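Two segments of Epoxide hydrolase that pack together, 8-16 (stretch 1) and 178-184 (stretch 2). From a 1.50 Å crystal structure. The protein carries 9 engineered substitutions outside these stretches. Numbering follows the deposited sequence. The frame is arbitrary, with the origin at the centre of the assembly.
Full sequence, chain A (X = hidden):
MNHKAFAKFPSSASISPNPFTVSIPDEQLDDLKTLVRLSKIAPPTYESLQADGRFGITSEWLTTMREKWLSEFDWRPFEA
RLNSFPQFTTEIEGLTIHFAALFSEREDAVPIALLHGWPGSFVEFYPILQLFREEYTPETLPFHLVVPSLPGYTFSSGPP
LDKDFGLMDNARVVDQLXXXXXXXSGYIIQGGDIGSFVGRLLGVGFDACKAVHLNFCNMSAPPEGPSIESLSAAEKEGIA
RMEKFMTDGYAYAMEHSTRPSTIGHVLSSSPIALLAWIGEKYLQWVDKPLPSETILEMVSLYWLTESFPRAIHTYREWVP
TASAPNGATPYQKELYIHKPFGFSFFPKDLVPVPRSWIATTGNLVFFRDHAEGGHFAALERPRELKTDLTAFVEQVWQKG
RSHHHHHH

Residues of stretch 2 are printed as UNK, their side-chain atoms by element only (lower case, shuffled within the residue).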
# COMPACT_ATOMS: atom_id res chain seq x y z
N LYS A 8 2.77 -36.80 -21.81
CA LYS A 8 3.32 -36.89 -23.16
C LYS A 8 2.94 -35.65 -23.97
O LYS A 8 1.76 -35.36 -24.16
CB LYS A 8 2.82 -38.17 -23.85
CG LYS A 8 3.36 -38.37 -25.26
CD LYS A 8 2.72 -39.59 -25.91
CE LYS A 8 2.83 -39.51 -27.43
NZ LYS A 8 2.03 -40.58 -28.10
N PHE A 9 3.95 -34.92 -24.45
CA PHE A 9 3.73 -33.76 -25.30
C PHE A 9 2.98 -34.16 -26.57
O PHE A 9 3.16 -35.28 -27.06
CB PHE A 9 5.06 -33.11 -25.68
CG PHE A 9 5.57 -32.10 -24.68
CD1 PHE A 9 5.19 -32.14 -23.34
CD2 PHE A 9 6.46 -31.11 -25.09
CE1 PHE A 9 5.67 -31.20 -22.43
CE2 PHE A 9 6.96 -30.18 -24.19
CZ PHE A 9 6.56 -30.21 -22.86
N PRO A 10 2.14 -33.25 -27.11
CA PRO A 10 1.48 -33.51 -28.39
C PRO A 10 2.49 -33.77 -29.50
O PRO A 10 3.62 -33.27 -29.44
CB PRO A 10 0.73 -32.20 -28.66
CG PRO A 10 0.53 -31.60 -27.31
CD PRO A 10 1.76 -31.94 -26.55
N SER A 11 2.10 -34.57 -30.49
CA SER A 11 2.99 -34.93 -31.59
C SER A 11 3.46 -33.71 -32.39
O SER A 11 4.55 -33.71 -32.96
CB SER A 11 2.31 -35.93 -32.53
OG SER A 11 1.19 -35.34 -33.17
N SER A 12 2.62 -32.67 -32.41
CA SER A 12 2.91 -31.43 -33.14
C SER A 12 3.80 -30.45 -32.37
O SER A 12 4.19 -29.41 -32.91
CB SER A 12 1.60 -30.75 -33.56
OG SER A 12 0.75 -30.54 -32.44
N ALA A 13 4.11 -30.77 -31.11
CA ALA A 13 4.99 -29.93 -30.29
C ALA A 13 6.38 -29.84 -30.90
O ALA A 13 6.96 -30.85 -31.31
CB ALA A 13 5.06 -30.45 -28.86
N SER A 14 6.92 -28.62 -30.94
CA SER A 14 8.26 -28.40 -31.46
C SER A 14 9.32 -28.47 -30.37
O SER A 14 10.45 -28.87 -30.63
CB SER A 14 8.34 -27.06 -32.21
OG SER A 14 7.91 -25.98 -31.40
N ILE A 15 8.94 -28.10 -29.14
CA ILE A 15 9.87 -28.08 -28.01
C ILE A 15 10.02 -29.44 -27.31
O ILE A 15 9.17 -30.32 -27.45
CB ILE A 15 9.50 -27.00 -26.96
CG1 ILE A 15 8.05 -27.18 -26.47
CG2 ILE A 15 9.73 -25.61 -27.53
CD1 ILE A 15 7.75 -26.53 -25.12
N SER A 16 11.10 -29.57 -26.56
CA SER A 16 11.41 -30.79 -25.81
C SER A 16 10.78 -30.74 -24.42
O SER A 16 10.80 -29.69 -23.78
CB SER A 16 12.93 -30.94 -25.68
OG SER A 16 13.27 -32.17 -25.08
N UNK A 178 1.91 -21.87 -26.32
CA UNK A 178 0.91 -22.71 -26.98
C UNK A 178 1.38 -23.17 -28.36
O UNK A 178 1.17 -24.32 -28.73
c UNK A 178 -0.45 -22.01 -27.04
c UNK A 178 -1.09 -21.76 -25.67
s UNK A 178 -1.29 -23.27 -24.71
c UNK A 178 -2.91 -23.82 -25.24
N UNK A 179 2.03 -22.27 -29.09
CA UNK A 179 2.61 -22.64 -30.39
C UNK A 179 3.72 -23.68 -30.25
O UNK A 179 3.76 -24.66 -31.00
n UNK A 179 1.74 -17.03 -33.19
c UNK A 179 2.52 -19.21 -32.23
c UNK A 179 1.41 -18.47 -32.95
c UNK A 179 3.12 -21.39 -31.12
c UNK A 179 2.01 -20.54 -31.70
N UNK A 180 4.59 -23.47 -29.27
CA UNK A 180 5.68 -24.41 -28.97
C UNK A 180 5.17 -25.81 -28.63
O UNK A 180 5.82 -26.81 -28.96
c UNK A 180 7.44 -22.74 -28.22
c UNK A 180 6.53 -23.89 -27.81
o UNK A 180 7.43 -22.35 -29.41
o UNK A 180 8.15 -22.22 -27.34
N UNK A 181 4.02 -25.88 -27.96
CA UNK A 181 3.43 -27.15 -27.57
C UNK A 181 2.63 -27.79 -28.70
O UNK A 181 2.08 -28.88 -28.53
c UNK A 181 4.14 -27.87 -24.58
c UNK A 181 3.29 -26.68 -25.01
c UNK A 181 2.55 -26.98 -26.32
c UNK A 181 2.30 -26.31 -23.92
N UNK A 182 2.58 -27.11 -29.85
CA UNK A 182 1.98 -27.64 -31.07
C UNK A 182 0.59 -27.13 -31.40
O UNK A 182 -0.13 -27.74 -32.21
N UNK A 183 0.20 -26.01 -30.80
CA UNK A 183 -1.17 -25.53 -30.93
C UNK A 183 -1.33 -24.29 -31.82
O UNK A 183 -2.29 -23.53 -31.68
c UNK A 183 -1.23 -26.23 -27.28
c UNK A 183 -1.70 -28.84 -28.12
c UNK A 183 -1.62 -26.46 -28.60
c UNK A 183 -1.30 -28.59 -26.80
c UNK A 183 -1.80 -25.31 -29.55
c UNK A 183 -1.86 -27.78 -29.01
c UNK A 183 -1.07 -27.29 -26.39
N UNK A 184 -0.38 -24.10 -32.74
CA UNK A 184 -0.44 -23.00 -33.71
C UNK A 184 -1.71 -22.96 -34.55
O UNK A 184 -2.14 -21.89 -34.97
O HOH W 1 9.68 -24.02 -31.20
O HOH W 2 5.73 -25.08 -32.79

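Position 178 has four side-chain atoms in an unbranched run: two carbons, a sulfur and a last carbon. None of them reaches stretch 1. A thioether chain of this kind is methionine, M178. Its carbonyl O accepts the backbone N of position 183 at 2.8 Å.

Position 179 carries four carbons in a row ending in a nitrogen. CA-to-CB points sideways to stretch 1, and the end of the chain leads off from it. The chain is fully extended beyond chi1. This is lysine, K179. Its terminal amine is hydrogen-bonded elsewhere in the structure.

Position 180 has two carbons, the second carrying two oxygens. CB lies 3.6 Å from CG2 of I15. One carbon, then a carbon bearing two oxygens, is a carboxylate one CH2 from CA. This is aspartate, D180. Its backbone O is the main acceptor of the contact. S14 N donates to D180 O at 2.9 Å, and I15 N reaches the same D180 O at 3.4 Å, a weak bond.

Position 181 has four carbons, forked at the second. CA-to-CB points away from stretch 1, yet the end of the chain comes nearer. One terminal methyl sits over a face of the F9 ring. The fork one carbon beyond CB identifies leucine, L181. Its CD2 lies 3.7 Å from F9 CE2 and 3.9 Å from I15 CD1.

Position 182 has no side-chain atoms, so it is glycine, G182. Phi is 102°, and a CB would be jammed against the preceding carbonyl. It would also clash with S12 OG and A13 N. G182 closes the helix in a Schellman motif: its N bonds to K179 O at 3.0 Å.

Position 183 shows one carbon and then a ring of six carbons, without oxygen. One ring atom approaches the proline ring of P10. This is phenylalanine, F183. Its CZ lies 3.6 Å from P10 CG.

Position 184 also lacks side-chain atoms and is glycine, G184. It does not touch stretch 1.

The contact joins the end of a helix to an irregular segment. P10 to A13 form a type I turn, closed by A13 N to P10 O at 3.0 Å. The turn brings A13 close to G182, their CA atoms 3.9 Å apart. S12 OG donates to G182 O at 2.9 Å. A water links S14 OG, at 2.7 Å from its oxygen, to K179 O, also at 2.7 Å. Apolar packing of F9, P10 and I15 against L181 and F183 completes the contact. L181 O is buried without a hydrogen-bond partner.

Stretch 2 178-184: MKDLGFG
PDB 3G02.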